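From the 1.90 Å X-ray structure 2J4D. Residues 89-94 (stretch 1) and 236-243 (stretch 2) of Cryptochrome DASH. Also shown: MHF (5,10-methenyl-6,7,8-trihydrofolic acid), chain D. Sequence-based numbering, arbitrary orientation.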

# COMPACT_ATOMS: atom_id res chain seq x y z
N LYS A 89 -12.30 -0.33 -10.14
CA LYS A 89 -10.85 -0.13 -10.10
C LYS A 89 -10.42 0.23 -8.69
O LYS A 89 -9.40 -0.25 -8.19
CB LYS A 89 -10.45 0.95 -11.11
CG LYS A 89 -8.94 1.21 -11.20
CD LYS A 89 -8.15 -0.01 -11.69
CE LYS A 89 -6.70 0.37 -11.99
NZ LYS A 89 -5.84 -0.80 -12.36
N THR A 90 -11.20 1.09 -8.04
CA THR A 90 -10.95 1.50 -6.67
C THR A 90 -12.24 1.35 -5.86
O THR A 90 -13.23 2.06 -6.10
CB THR A 90 -10.47 2.96 -6.57
OG1 THR A 90 -9.20 3.10 -7.23
CG2 THR A 90 -10.32 3.38 -5.11
N GLY A 91 -12.24 0.42 -4.92
CA GLY A 91 -13.41 0.20 -4.09
C GLY A 91 -13.65 1.37 -3.15
O GLY A 91 -12.75 2.19 -2.92
N ALA A 92 -14.85 1.42 -2.60
CA ALA A 92 -15.26 2.49 -1.70
C ALA A 92 -14.36 2.70 -0.48
O ALA A 92 -14.06 3.84 -0.13
CB ALA A 92 -16.70 2.24 -1.24
N LEU A 93 -13.93 1.62 0.16
CA LEU A 93 -13.09 1.79 1.34
C LEU A 93 -11.73 2.41 1.02
O LEU A 93 -11.29 3.30 1.75
CB LEU A 93 -12.93 0.46 2.09
CG LEU A 93 -14.22 -0.13 2.69
CD1 LEU A 93 -13.90 -1.45 3.35
CD2 LEU A 93 -14.84 0.83 3.69
N ARG A 94 -11.06 1.96 -0.04
CA ARG A 94 -9.77 2.57 -0.35
C ARG A 94 -10.01 3.99 -0.84
O ARG A 94 -9.21 4.89 -0.58
CB ARG A 94 -8.99 1.78 -1.42
CG ARG A 94 -7.61 2.41 -1.67
CD ARG A 94 -6.62 1.51 -2.44
NE ARG A 94 -6.99 1.34 -3.84
CZ ARG A 94 -7.56 0.24 -4.34
NH1 ARG A 94 -7.83 -0.79 -3.54
NH2 ARG A 94 -7.84 0.16 -5.64
N GLY A 236 -18.61 8.87 -8.59
CA GLY A 236 -19.41 7.73 -8.98
C GLY A 236 -19.25 6.52 -8.08
O GLY A 236 -19.54 5.39 -8.49
N VAL A 237 -18.80 6.74 -6.85
CA VAL A 237 -18.62 5.65 -5.91
C VAL A 237 -19.55 5.87 -4.72
O VAL A 237 -19.59 6.96 -4.16
CB VAL A 237 -17.15 5.58 -5.39
CG1 VAL A 237 -17.02 4.46 -4.36
CG2 VAL A 237 -16.20 5.32 -6.56
N GLU A 238 -20.30 4.84 -4.35
CA GLU A 238 -21.19 4.95 -3.21
C GLU A 238 -20.33 4.81 -1.96
O GLU A 238 -19.67 3.79 -1.76
CB GLU A 238 -22.24 3.84 -3.24
CG GLU A 238 -23.32 3.94 -2.16
CD GLU A 238 -24.04 5.28 -2.17
OE1 GLU A 238 -24.20 5.86 -3.27
OE2 GLU A 238 -24.46 5.74 -1.09
N PRO A 239 -20.30 5.84 -1.10
CA PRO A 239 -19.49 5.77 0.11
C PRO A 239 -19.82 4.52 0.92
O PRO A 239 -20.96 4.04 0.91
CB PRO A 239 -19.87 7.04 0.86
CG PRO A 239 -20.15 8.01 -0.26
CD PRO A 239 -20.96 7.16 -1.22
N GLN A 240 -18.82 4.00 1.62
CA GLN A 240 -19.00 2.83 2.46
C GLN A 240 -18.22 3.10 3.74
O GLN A 240 -17.11 3.62 3.69
CB GLN A 240 -18.44 1.58 1.77
CG GLN A 240 -18.76 0.28 2.49
CD GLN A 240 -18.14 -0.92 1.80
OE1 GLN A 240 -18.17 -1.03 0.58
NE2 GLN A 240 -17.59 -1.84 2.59
N GLU A 241 -18.80 2.78 4.88
CA GLU A 241 -18.09 3.00 6.13
C GLU A 241 -17.81 1.64 6.75
O GLU A 241 -18.47 0.66 6.42
CB GLU A 241 -18.92 3.86 7.08
CG GLU A 241 -19.25 5.27 6.54
CD GLU A 241 -18.02 6.05 6.04
OE1 GLU A 241 -16.91 5.83 6.56
OE2 GLU A 241 -18.16 6.90 5.13
N VAL A 242 -16.80 1.59 7.61
CA VAL A 242 -16.43 0.35 8.28
C VAL A 242 -17.41 0.11 9.42
O VAL A 242 -17.54 0.93 10.32
CB VAL A 242 -15.00 0.46 8.85
CG1 VAL A 242 -14.64 -0.80 9.65
CG2 VAL A 242 -14.01 0.65 7.70
N THR A 243 -18.11 -1.01 9.36
CA THR A 243 -19.10 -1.34 10.38
C THR A 243 -18.53 -2.10 11.57
O THR A 243 -19.00 -1.93 12.70
CB THR A 243 -20.24 -2.15 9.74
OG1 THR A 243 -19.69 -3.29 9.07
CG2 THR A 243 -20.99 -1.30 8.72
N1 MHF D . -2.63 -1.80 -11.21
C2 MHF D . -1.67 -0.82 -11.29
NA2 MHF D . -1.51 0.05 -10.25
N3 MHF D . -0.89 -0.69 -12.38
C4 MHF D . -1.03 -1.52 -13.45
O4 MHF D . -0.31 -1.38 -14.45
C4A MHF D . -2.03 -2.54 -13.41
N5 MHF D . -2.29 -3.43 -14.49
C6 MHF D . -3.56 -4.24 -14.56
C7 MHF D . -3.76 -4.85 -13.15
N8 MHF D . -3.80 -3.69 -12.20
C8A MHF D . -2.83 -2.67 -12.26
C9 MHF D . -3.36 -5.26 -15.71
N10 MHF D . -1.94 -5.04 -16.10
C11 MHF D . -1.64 -3.64 -15.78
C12 MHF D . -0.93 -6.02 -20.16
C13 MHF D . -1.61 -6.95 -19.32
C14 MHF D . -1.95 -6.61 -18.01
C15 MHF D . -1.64 -5.32 -17.49
C16 MHF D . -0.97 -4.37 -18.35
C17 MHF D . -0.62 -4.71 -19.67
C MHF D . -0.53 -6.44 -21.53
O MHF D . -0.80 -7.58 -21.90
N MHF D . 0.13 -5.60 -22.36
CA MHF D . 0.53 -6.06 -23.69
CB MHF D . 0.61 -4.88 -24.66
CG MHF D . -0.69 -4.14 -24.84
CD MHF D . -1.80 -5.05 -25.33
OE1 MHF D . -1.73 -5.48 -26.50
OE2 MHF D . -2.72 -5.34 -24.54
CT MHF D . 1.90 -6.75 -23.62
O1 MHF D . 2.59 -6.59 -22.59
O2 MHF D . 2.27 -7.44 -24.59
O HOH W 1 -16.08 5.03 1.45

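Contact between residues 89-94 and 236-243 of Cryptochrome DASH, two stretches of one chain whose touching residues lie at least 145 positions apart in sequence. The first turn of a helix, entered through Gly-91 at the N-cap position, packs against an extended segment without regular secondary structure; the touching parts run 32° apart, and 301 Å² is buried, both sides summed. Leu-93, Ala-92 and Gln-240 account for most of it.

Ala-92 sits where the backbones come nearest, its CA 5.6 Å from the CA of Gln-240. Its CA-to-CB bond points toward the segment, and the small methyl group fits close to the opposing main chain: Ala-92 CB lies 3.4 Å from Glu-238 O and 3.5 Å from Gln-240 CB. Val-237, also directed toward its partner and in the t rotamer, brings its CG1 methyl to 3.7 Å from Ala-92 CA and 3.8 Å from Ala-92 CB, an apolar contact. Pro-239 points away, so the segment meets Ala-92 here through side chains at Val-237 and Gln-240 and through backbone in between.

Leu-93 starts out sideways, but with chi1 at -64° and chi2 at 178° the end of its side chain comes nearer to the segment. Leu-93 CD2 reaches 3.6 Å from Gln-240 O, and the same methyl lies 4.1 Å from Val-242 CG2, a looser apolar contact that extends the packing along the segment beyond Gln-240.

Gln-240 touches both Ala-92 and Leu-93. Its side chain leaves the backbone toward the helix and is extended, chi1 and chi2 both t, so that CB packs on Ala-92 while the amide end runs past Leu-93, with Gln-240 NE2 3.8 Å from Leu-93 CG. That approach is van der Waals in character, since the leucine carbon offers no acceptor; NE2 finds its hydrogen bond elsewhere in the structure.

No direct hydrogen bond crosses the contact. Water 1 instead links the two main chains: it donates to Ala-92 O at 2.8 Å and accepts from Gln-240 N at 2.9 Å. The bridge joins the same pair of residues whose CA atoms mark the closest register, so polar backbone groups are connected beside the apolar packing.

The ends of the first stretch take no part. The side chain of Arg-94 is out of reach, its CB 9.0 Å from Val-237 CG1, and Lys-89 extends instead toward the bound folate, its NZ 3.5 Å from MHF N8.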